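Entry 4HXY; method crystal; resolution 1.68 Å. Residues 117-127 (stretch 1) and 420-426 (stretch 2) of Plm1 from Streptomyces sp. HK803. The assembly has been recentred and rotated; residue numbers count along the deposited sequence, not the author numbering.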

# COMPACT_ATOMS: atom_id res chain seq x y z
N ALA A 117 5.89 11.93 -0.43
CA ALA A 117 6.86 12.96 -0.83
C ALA A 117 6.17 14.14 -1.53
O ALA A 117 6.50 15.31 -1.27
CB ALA A 117 7.97 12.36 -1.69
N GLY A 118 5.21 13.85 -2.40
CA GLY A 118 4.43 14.88 -3.08
C GLY A 118 3.69 15.77 -2.10
O GLY A 118 3.57 17.00 -2.33
N LEU A 119 3.19 15.20 -1.02
CA LEU A 119 2.44 15.97 -0.02
C LEU A 119 3.36 16.75 0.95
O LEU A 119 3.02 17.86 1.38
CB LEU A 119 1.50 15.07 0.80
CG LEU A 119 0.47 14.30 -0.01
CD1 LEU A 119 -0.20 13.22 0.85
CD2 LEU A 119 -0.56 15.29 -0.57
N GLU A 120 4.53 16.19 1.27
CA GLU A 120 5.45 16.83 2.22
C GLU A 120 6.38 17.84 1.56
O GLU A 120 6.83 18.77 2.24
CB GLU A 120 6.31 15.78 2.95
CG GLU A 120 5.49 14.87 3.84
CD GLU A 120 6.32 13.95 4.69
OE1 GLU A 120 7.58 14.00 4.64
OE2 GLU A 120 5.69 13.15 5.43
N LEU A 121 6.68 17.64 0.28
CA LEU A 121 7.62 18.45 -0.48
C LEU A 121 6.95 18.91 -1.78
O LEU A 121 7.43 18.64 -2.87
CB LEU A 121 8.89 17.64 -0.77
CG LEU A 121 9.53 16.98 0.44
CD1 LEU A 121 10.52 15.88 0.00
CD2 LEU A 121 10.20 18.00 1.34
N PRO A 122 5.82 19.62 -1.67
CA PRO A 122 4.93 19.80 -2.82
C PRO A 122 5.54 20.59 -3.97
O PRO A 122 5.15 20.38 -5.15
CB PRO A 122 3.71 20.51 -2.23
CG PRO A 122 4.20 21.10 -0.95
CD PRO A 122 5.19 20.12 -0.44
N ASP A 123 6.44 21.51 -3.66
CA ASP A 123 7.06 22.33 -4.72
C ASP A 123 8.26 21.65 -5.36
O ASP A 123 8.69 22.04 -6.44
CB ASP A 123 7.48 23.71 -4.19
CG ASP A 123 8.47 23.61 -3.04
OD1 ASP A 123 8.12 23.02 -2.00
OD2 ASP A 123 9.63 24.07 -3.18
N ARG A 124 8.80 20.63 -4.69
CA ARG A 124 10.04 19.97 -5.10
C ARG A 124 9.79 18.66 -5.84
O ARG A 124 10.57 18.25 -6.70
CB ARG A 124 10.92 19.69 -3.87
CG ARG A 124 11.46 20.96 -3.22
CD ARG A 124 12.74 20.71 -2.48
NE ARG A 124 13.84 20.38 -3.39
CZ ARG A 124 15.06 20.02 -3.01
NH1 ARG A 124 15.40 19.94 -1.72
NH2 ARG A 124 15.97 19.74 -3.93
N TRP A 125 8.70 18.00 -5.50
CA TRP A 125 8.43 16.68 -6.06
C TRP A 125 7.88 16.78 -7.47
O TRP A 125 6.92 17.49 -7.72
CB TRP A 125 7.43 15.96 -5.16
CG TRP A 125 7.16 14.55 -5.58
CD1 TRP A 125 6.00 14.06 -6.09
CD2 TRP A 125 8.07 13.45 -5.54
NE1 TRP A 125 6.11 12.72 -6.34
CE2 TRP A 125 7.39 12.33 -6.03
CE3 TRP A 125 9.38 13.30 -5.11
CZ2 TRP A 125 7.96 11.07 -6.09
CZ3 TRP A 125 9.98 12.06 -5.22
CH2 TRP A 125 9.26 10.96 -5.70
N GLY A 126 8.51 16.08 -8.39
CA GLY A 126 8.10 15.99 -9.75
C GLY A 126 7.01 14.96 -9.89
O GLY A 126 5.83 15.29 -10.10
N GLY A 127 7.38 13.70 -9.71
CA GLY A 127 6.43 12.62 -9.84
C GLY A 127 7.04 11.24 -9.95
O GLY A 127 8.27 11.06 -9.83
N ALA A 420 -8.78 19.96 1.49
CA ALA A 420 -7.74 19.68 2.46
C ALA A 420 -6.57 18.94 1.80
O ALA A 420 -5.41 19.30 1.99
CB ALA A 420 -8.30 18.89 3.67
N PHE A 421 -6.89 17.92 1.00
CA PHE A 421 -5.85 17.08 0.38
C PHE A 421 -4.99 17.83 -0.62
O PHE A 421 -3.77 17.59 -0.72
CB PHE A 421 -6.50 15.86 -0.31
CG PHE A 421 -5.50 14.91 -0.88
CD1 PHE A 421 -4.91 13.96 -0.07
CD2 PHE A 421 -5.10 14.99 -2.20
CE1 PHE A 421 -3.95 13.08 -0.56
CE2 PHE A 421 -4.12 14.10 -2.70
CZ PHE A 421 -3.58 13.15 -1.86
N THR A 422 -5.61 18.79 -1.31
CA THR A 422 -4.97 19.55 -2.37
C THR A 422 -4.55 20.96 -1.94
O THR A 422 -4.17 21.76 -2.79
CB THR A 422 -5.85 19.65 -3.63
OG1 THR A 422 -7.04 20.42 -3.34
CG2 THR A 422 -6.24 18.24 -4.12
N ALA A 423 -4.59 21.26 -0.65
CA ALA A 423 -4.29 22.64 -0.21
C ALA A 423 -2.92 23.13 -0.64
O ALA A 423 -2.76 24.28 -1.06
CB ALA A 423 -4.41 22.77 1.30
N SER A 424 -1.92 22.26 -0.52
CA SER A 424 -0.55 22.63 -0.83
C SER A 424 -0.09 22.13 -2.19
O SER A 424 0.98 22.53 -2.65
CB SER A 424 0.39 22.10 0.26
OG SER A 424 0.08 22.59 1.54
N ARG A 425 -0.86 21.25 -2.82
CA ARG A 425 -0.48 20.66 -4.08
C ARG A 425 -1.66 20.09 -4.84
O ARG A 425 -2.42 19.30 -4.28
CB ARG A 425 0.46 19.52 -3.87
CG ARG A 425 1.07 19.03 -5.22
CD ARG A 425 2.00 17.93 -4.95
NE ARG A 425 2.35 17.12 -6.12
CZ ARG A 425 3.49 17.17 -6.78
NH1 ARG A 425 4.46 18.00 -6.43
NH2 ARG A 425 3.70 16.32 -7.79
N PRO A 426 -1.80 20.45 -6.13
CA PRO A 426 -2.91 19.92 -6.90
C PRO A 426 -2.76 18.42 -7.12
O PRO A 426 -1.65 17.91 -7.08
CB PRO A 426 -2.82 20.66 -8.23
CG PRO A 426 -1.82 21.70 -8.06
CD PRO A 426 -0.95 21.33 -6.95

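Read from stretch 1, this contact is organised around one long side chain, that of Arg425, which reaches across from a turn nearly three hundred residues away in sequence and has 123 Å² of its residue's surface covered by stretch 1, the largest share of any residue in the contact.

The walk begins at the end of a helix. Ala117 makes no contact itself, but its O accepts a hydrogen bond from Leu121 N at 2.8 Å, closing the last regular turn. Gly118 lies beneath the arginine: its CA sits over one face of the guanidinium, and its O approaches Arg425 CD at 3.2 Å. The lack of a side chain matters here, because a CB at this position would be crowded by Trp125 CD1, at 3.3 Å; it would meet Arg425 NE at 3.7 Å, an ordinary packing distance. The room glycine leaves is for the indole.

Leu119 makes a separate, purely apolar contact. Its CA-to-CB bond points sideways, yet with chi1 m and chi2 t its end comes nearer to stretch 2, placing CD2 over one face of Phe421. CD2 lies 4.2 Å from the centroid of the Phe421 ring, 24° off the normal, a CH-pi contact, and 3.9 Å from Phe421 CZ. Phe421 likewise starts sideways, so the two residues meet through their ends.

Leu121 leaves helical phi/psi and points away; its O accepts hydrogen bonds from Arg124 N and Trp125 N, each at 3.0 Å, which ties together the turn that follows. Within that turn Pro122 points toward stretch 2 and forms with Arg425 the closest CA pair across the stretches, 5.6 Å apart. Its CB packs 3.4 Å from Ser424 O and 3.8 Å from Arg425 CB, while its O accepts a hydrogen bond from Arg425 NH1 at 2.8 Å. One residue thus meets both the root and the tip of the arginine. Asp123 and Arg124 point away and leave the contact alone.

Trp125 opens the strand and serves the guanidinium twice. Its O takes a hydrogen bond from Arg425 NH1 at 2.8 Å with an N-H...O angle of 161°, the straightest of the set, and a weak one from Arg425 NH2 at 3.4 Å. Its CD1 lies over a guanidinium face, 3.6 Å from Arg425 NH2, which in turn sits at the edge of the indole. Gly126 O adds a weak hydrogen bond from Arg425 NH2 at 3.3 Å.

The lesson of this contact is limited but useful: stretch 1 meets an extended arginine, t at chi1 through chi3, with backbone carbonyls and supplies no carboxylate, while NE and NH2 are also bonded elsewhere in the structure.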